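Functional macrophage inflammatory protein 1-alpha homolog (Human herpesvirus 8, PDB 1ZXT) probably acts as a viral CC chemokine that binds CCR-type chemokine receptors and signals through them. Local coordinates at residues P8-Q16 against T31-I41. Sequence-based numbering, arbitrary orientation.
Sequences PNSCCYGFQ and TSPACPKPGVI
C11 and C35 are joined by a disulfide, SG to SG, with a chi3 of -86°. The bond ties the N-terminal loop to the loop between strands 25-30 and 40-44. T31 faces the same part of the N-terminal loop. Its CB sits 3.4 Å from S10 O. From there the side chain forks. CG2 runs beside the backbone N and meets C12 SG at 3.8 Å. OG1 takes the position between the backbone N and the carbonyl carbon (chi1 49°), and there it reaches water 1. This water accepts from C12 N and donates to K37 O, so it bridges the two loops. A second water donates to both C12 O and K37 O. The adjacent cysteines C11 and C12 are the CC motif of a CC chemokine, and C12 makes the second disulfide, to C51 of strand 49-52. I41 CD1 also packs on C12 SG at 3.8 Å. S32 N gives S10 O a weak but nearly straight hydrogen bond of 3.4 Å. S32 OG accepts from A34 N in an ST turn, and N9 lies alongside, its ND2 3.5 Å from A34 CB. Further along, the F15 ring has G39 CA at its edge, 3.9 Å from CE1, and K37 CD near its plane.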
ATOM      1  N   PRO A   8       2.802  -5.150  17.095  1.00 21.56           N
ATOM      2  CA  PRO A   8       1.605  -4.656  16.444  1.00 23.89           C
ATOM      3  C   PRO A   8       1.732  -4.836  14.962  1.00 26.24           C
ATOM      4  O   PRO A   8       2.846  -5.077  14.463  1.00 28.87           O
ATOM      5  CB  PRO A   8       1.582  -3.175  16.818  1.00 22.99           C
ATOM      6  CG  PRO A   8       3.078  -2.855  16.993  1.00 24.25           C
ATOM      7  CD  PRO A   8       3.643  -4.065  17.700  1.00 20.25           C
ATOM      8  N   ASN A   9       0.573  -4.854  14.287  1.00 27.52           N
ATOM      9  CA  ASN A   9       0.437  -5.005  12.853  1.00 28.08           C
ATOM     10  C   ASN A   9      -0.075  -3.745  12.206  1.00 26.65           C
ATOM     11  O   ASN A   9      -0.928  -3.045  12.762  1.00 27.75           O
ATOM     12  CB  ASN A   9      -0.510  -6.158  12.546  1.00 27.17           C
ATOM     13  CG  ASN A   9       0.007  -7.491  13.026  1.00 28.24           C
ATOM     14  OD1 ASN A   9       1.105  -7.831  12.761  1.00 35.66           O
ATOM     15  ND2 ASN A   9      -0.745  -8.196  13.781  1.00 30.04           N
ATOM     16  N   SER A  10       0.523  -3.374  11.071  1.00 27.57           N
ATOM     17  CA  SER A  10       0.118  -2.183  10.340  1.00 26.40           C
ATOM     18  C   SER A  10      -0.988  -2.594   9.302  1.00 27.25           C
ATOM     19  O   SER A  10      -0.765  -3.495   8.493  1.00 31.36           O
ATOM     20  CB  SER A  10       1.327  -1.581   9.642  1.00 31.02           C
ATOM     21  OG  SER A  10       0.944  -0.396   8.979  1.00 32.83           O
ATOM     22  N   CYS A  11      -2.165  -1.979   9.405  1.00 26.75           N
ATOM     23  CA  CYS A  11      -3.316  -2.343   8.593  1.00 27.34           C
ATOM     24  C   CYS A  11      -3.971  -1.091   8.115  1.00 26.64           C
ATOM     25  O   CYS A  11      -3.876  -0.020   8.729  1.00 28.73           O
ATOM     26  CB  CYS A  11      -4.317  -3.071   9.435  1.00 26.37           C
ATOM     27  SG  CYS A  11      -3.670  -4.640  10.049  1.00 28.72           S
ATOM     28  N   CYS A  12      -4.605  -1.201   6.977  1.00 28.67           N
ATOM     29  CA  CYS A  12      -5.461  -0.145   6.494  1.00 29.30           C
ATOM     30  C   CYS A  12      -6.886  -0.295   6.954  1.00 29.37           C
ATOM     31  O   CYS A  12      -7.534  -1.334   6.683  1.00 32.55           O
ATOM     32  CB  CYS A  12      -5.460  -0.138   4.980  1.00 29.24           C
ATOM     33  SG  CYS A  12      -3.852   0.287   4.323  1.00 31.49           S
ATOM     34  N   TYR A  13      -7.405   0.756   7.605  1.00 29.11           N
ATOM     35  CA  TYR A  13      -8.843   0.843   7.958  1.00 31.08           C
ATOM     36  C   TYR A  13      -9.360   2.024   7.134  1.00 34.29           C
ATOM     37  O   TYR A  13      -9.216   3.204   7.520  1.00 36.89           O
ATOM     38  CB  TYR A  13      -9.077   1.073   9.482  1.00 30.83           C
ATOM     39  CG  TYR A  13      -8.323   0.039  10.310  1.00 30.95           C
ATOM     40  CD1 TYR A  13      -8.845  -1.214  10.527  1.00 31.74           C
ATOM     41  CD2 TYR A  13      -7.035   0.302  10.732  1.00 33.89           C
ATOM     42  CE1 TYR A  13      -8.155  -2.155  11.258  1.00 37.18           C
ATOM     43  CE2 TYR A  13      -6.313  -0.605  11.453  1.00 34.43           C
ATOM     44  CZ  TYR A  13      -6.818  -1.865  11.709  1.00 30.85           C
ATOM     45  OH  TYR A  13      -6.072  -2.864  12.425  1.00 34.01           O
ATOM     46  N   GLY A  14      -9.855   1.714   5.964  1.00 34.42           N
ATOM     47  CA  GLY A  14     -10.178   2.707   4.972  1.00 32.55           C
ATOM     48  C   GLY A  14      -9.158   2.721   3.854  1.00 31.09           C
ATOM     49  O   GLY A  14      -7.941   2.696   4.063  1.00 30.14           O
ATOM     50  N   PHE A  15      -9.653   2.749   2.643  1.00 28.31           N
ATOM     51  CA  PHE A  15      -8.751   2.922   1.509  1.00 26.83           C
ATOM     52  C   PHE A  15      -9.028   4.185   0.757  1.00 29.18           C
ATOM     53  O   PHE A  15     -10.172   4.643   0.661  1.00 28.10           O
ATOM     54  CB  PHE A  15      -8.875   1.770   0.553  1.00 28.10           C
ATOM     55  CG  PHE A  15      -8.584   0.442   1.127  1.00 26.27           C
ATOM     56  CD1 PHE A  15      -7.311   0.036   1.357  1.00 27.81           C
ATOM     57  CD2 PHE A  15      -9.594  -0.435   1.425  1.00 32.61           C
ATOM     58  CE1 PHE A  15      -7.020  -1.199   1.870  1.00 32.44           C
ATOM     59  CE2 PHE A  15      -9.291  -1.720   1.947  1.00 32.98           C
ATOM     60  CZ  PHE A  15      -8.003  -2.080   2.160  1.00 34.92           C
ATOM     61  N   GLN A  16      -7.973   4.725   0.188  1.00 29.17           N
ATOM     62  CA  GLN A  16      -8.042   5.827  -0.809  1.00 30.73           C
ATOM     63  C   GLN A  16      -8.752   5.338  -2.083  1.00 32.27           C
ATOM     64  O   GLN A  16      -8.250   4.477  -2.754  1.00 31.70           O
ATOM     65  CB  GLN A  16      -6.713   6.462  -1.131  1.00 30.94           C
ATOM     66  CG  GLN A  16      -6.825   7.647  -2.139  1.00 28.01           C
ATOM     67  CD  GLN A  16      -5.586   8.613  -2.251  1.00 34.32           C
ATOM     68  OE1 GLN A  16      -5.016   8.975  -1.222  1.00 37.53           O
ATOM     69  NE2 GLN A  16      -5.197   9.045  -3.503  1.00 29.41           N
ATOM     70  N   THR A  31       0.294  -4.591   3.371  1.00 28.41           N
ATOM     71  CA  THR A  31       0.146  -4.511   4.750  1.00 30.38           C
ATOM     72  C   THR A  31       0.228  -5.979   5.302  1.00 31.07           C
ATOM     73  O   THR A  31       0.395  -6.922   4.551  1.00 34.22           O
ATOM     74  CB  THR A  31      -1.196  -3.838   5.151  1.00 29.31           C
ATOM     75  OG1 THR A  31      -2.295  -4.426   4.431  1.00 29.35           O
ATOM     76  CG2 THR A  31      -1.214  -2.429   4.788  1.00 30.49           C
ATOM     77  N   SER A  32       0.157  -6.132   6.621  1.00 29.80           N
ATOM     78  CA  SER A  32       0.283  -7.427   7.255  1.00 30.92           C
ATOM     79  C   SER A  32      -0.799  -8.435   6.842  1.00 31.35           C
ATOM     80  O   SER A  32      -2.005  -8.081   6.722  1.00 30.63           O
ATOM     81  CB  SER A  32       0.166  -7.208   8.758  1.00 31.54           C
ATOM     82  OG  SER A  32       0.190  -8.478   9.383  1.00 34.28           O
ATOM     83  N   PRO A  33      -0.449  -9.721   6.727  1.00 30.39           N
ATOM     84  CA  PRO A  33      -1.478 -10.770   6.437  1.00 28.98           C
ATOM     85  C   PRO A  33      -2.447 -10.891   7.577  1.00 29.20           C
ATOM     86  O   PRO A  33      -3.474 -11.534   7.436  1.00 28.94           O
ATOM     87  CB  PRO A  33      -0.639 -12.051   6.372  1.00 31.00           C
ATOM     88  CG  PRO A  33       0.747 -11.562   6.078  1.00 33.65           C
ATOM     89  CD  PRO A  33       0.893 -10.285   6.826  1.00 33.32           C
ATOM     90  N   ALA A  34      -2.112 -10.338   8.727  1.00 29.66           N
ATOM     91  CA  ALA A  34      -3.007 -10.390   9.977  1.00 31.90           C
ATOM     92  C   ALA A  34      -4.196  -9.415   9.879  1.00 32.92           C
ATOM     93  O   ALA A  34      -5.226  -9.511  10.627  1.00 31.22           O
ATOM     94  CB  ALA A  34      -2.221 -10.046  11.176  1.00 33.76           C
ATOM     95  N   CYS A  35      -4.116  -8.512   8.916  1.00 32.39           N
ATOM     96  CA  CYS A  35      -5.156  -7.486   8.774  1.00 31.56           C
ATOM     97  C   CYS A  35      -6.477  -8.049   8.267  1.00 32.82           C
ATOM     98  O   CYS A  35      -6.488  -8.954   7.436  1.00 31.63           O
ATOM     99  CB  CYS A  35      -4.631  -6.404   7.802  1.00 29.45           C
ATOM    100  SG  CYS A  35      -3.117  -5.584   8.342  1.00 31.85           S
ATOM    101  N   PRO A  36      -7.627  -7.509   8.718  1.00 31.91           N
ATOM    102  CA  PRO A  36      -8.929  -8.028   8.265  1.00 30.56           C
ATOM    103  C   PRO A  36      -9.193  -7.825   6.817  1.00 28.22           C
ATOM    104  O   PRO A  36      -9.670  -8.729   6.189  1.00 28.31           O
ATOM    105  CB  PRO A  36      -9.931  -7.291   9.171  1.00 31.46           C
ATOM    106  CG  PRO A  36      -9.153  -5.970   9.426  1.00 34.17           C
ATOM    107  CD  PRO A  36      -7.785  -6.448   9.735  1.00 31.25           C
ATOM    108  N   LYS A  37      -8.827  -6.690   6.214  1.00 29.48           N
ATOM    109  CA  LYS A  37      -8.937  -6.509   4.803  1.00 30.81           C
ATOM    110  C   LYS A  37      -7.532  -6.336   4.244  1.00 30.68           C
ATOM    111  O   LYS A  37      -6.760  -5.436   4.697  1.00 32.27           O
ATOM    112  CB  LYS A  37      -9.733  -5.257   4.492  1.00 30.83           C
ATOM    113  CG  LYS A  37     -11.086  -5.338   4.830  1.00 32.26           C
ATOM    114  CD  LYS A  37     -11.916  -4.227   4.181  1.00 35.27           C
ATOM    115  CE  LYS A  37     -13.251  -4.126   4.816  1.00 34.95           C
ATOM    116  NZ  LYS A  37     -14.059  -3.078   4.147  1.00 38.03           N
ATOM    117  N   PRO A  38      -7.147  -7.143   3.283  1.00 29.10           N
ATOM    118  CA  PRO A  38      -5.839  -6.996   2.642  1.00 30.60           C
ATOM    119  C   PRO A  38      -5.636  -5.619   1.999  1.00 31.04           C
ATOM    120  O   PRO A  38      -6.549  -5.080   1.369  1.00 32.86           O
ATOM    121  CB  PRO A  38      -5.906  -8.089   1.571  1.00 32.37           C
ATOM    122  CG  PRO A  38      -6.758  -9.101   2.200  1.00 32.33           C
ATOM    123  CD  PRO A  38      -7.881  -8.259   2.698  1.00 28.14           C
ATOM    124  N   GLY A  39      -4.480  -5.060   2.250  1.00 31.10           N
ATOM    125  CA  GLY A  39      -4.117  -3.736   1.787  1.00 29.44           C
ATOM    126  C   GLY A  39      -2.778  -3.705   1.161  1.00 30.52           C
ATOM    127  O   GLY A  39      -1.957  -4.595   1.343  1.00 30.22           O
ATOM    128  N   VAL A  40      -2.531  -2.615   0.491  1.00 30.25           N
ATOM    129  CA  VAL A  40      -1.168  -2.236   0.007  1.00 29.63           C
ATOM    130  C   VAL A  40      -0.930  -0.813   0.384  1.00 27.99           C
ATOM    131  O   VAL A  40      -1.882  -0.014   0.410  1.00 28.50           O
ATOM    132  CB  VAL A  40      -0.914  -2.504  -1.504  1.00 32.51           C
ATOM    133  CG1 VAL A  40      -1.084  -3.974  -1.853  1.00 31.34           C
ATOM    134  CG2 VAL A  40      -1.739  -1.634  -2.416  1.00 31.35           C
ATOM    135  N   ILE A  41       0.323  -0.488   0.650  1.00 27.44           N
ATOM    136  CA  ILE A  41       0.767   0.902   0.739  1.00 30.11           C
ATOM    137  C   ILE A  41       1.378   1.341  -0.549  1.00 29.47           C
ATOM    138  O   ILE A  41       2.299   0.744  -1.014  1.00 29.77           O
ATOM    139  CB  ILE A  41       1.742   1.091   1.905  1.00 29.35           C
ATOM    140  CG1 ILE A  41       1.122   0.585   3.204  1.00 30.05           C
ATOM    141  CG2 ILE A  41       2.300   2.541   2.059  1.00 29.79           C
ATOM    142  CD1 ILE A  41      -0.230   1.180   3.526  1.00 29.62           C
TER
HETATM  143  O   HOH W   1      -4.860  -3.435   5.297  1.00 18.65           O
HETATM  144  O   HOH W   2      -7.220  -4.007   7.067  1.00 25.00           O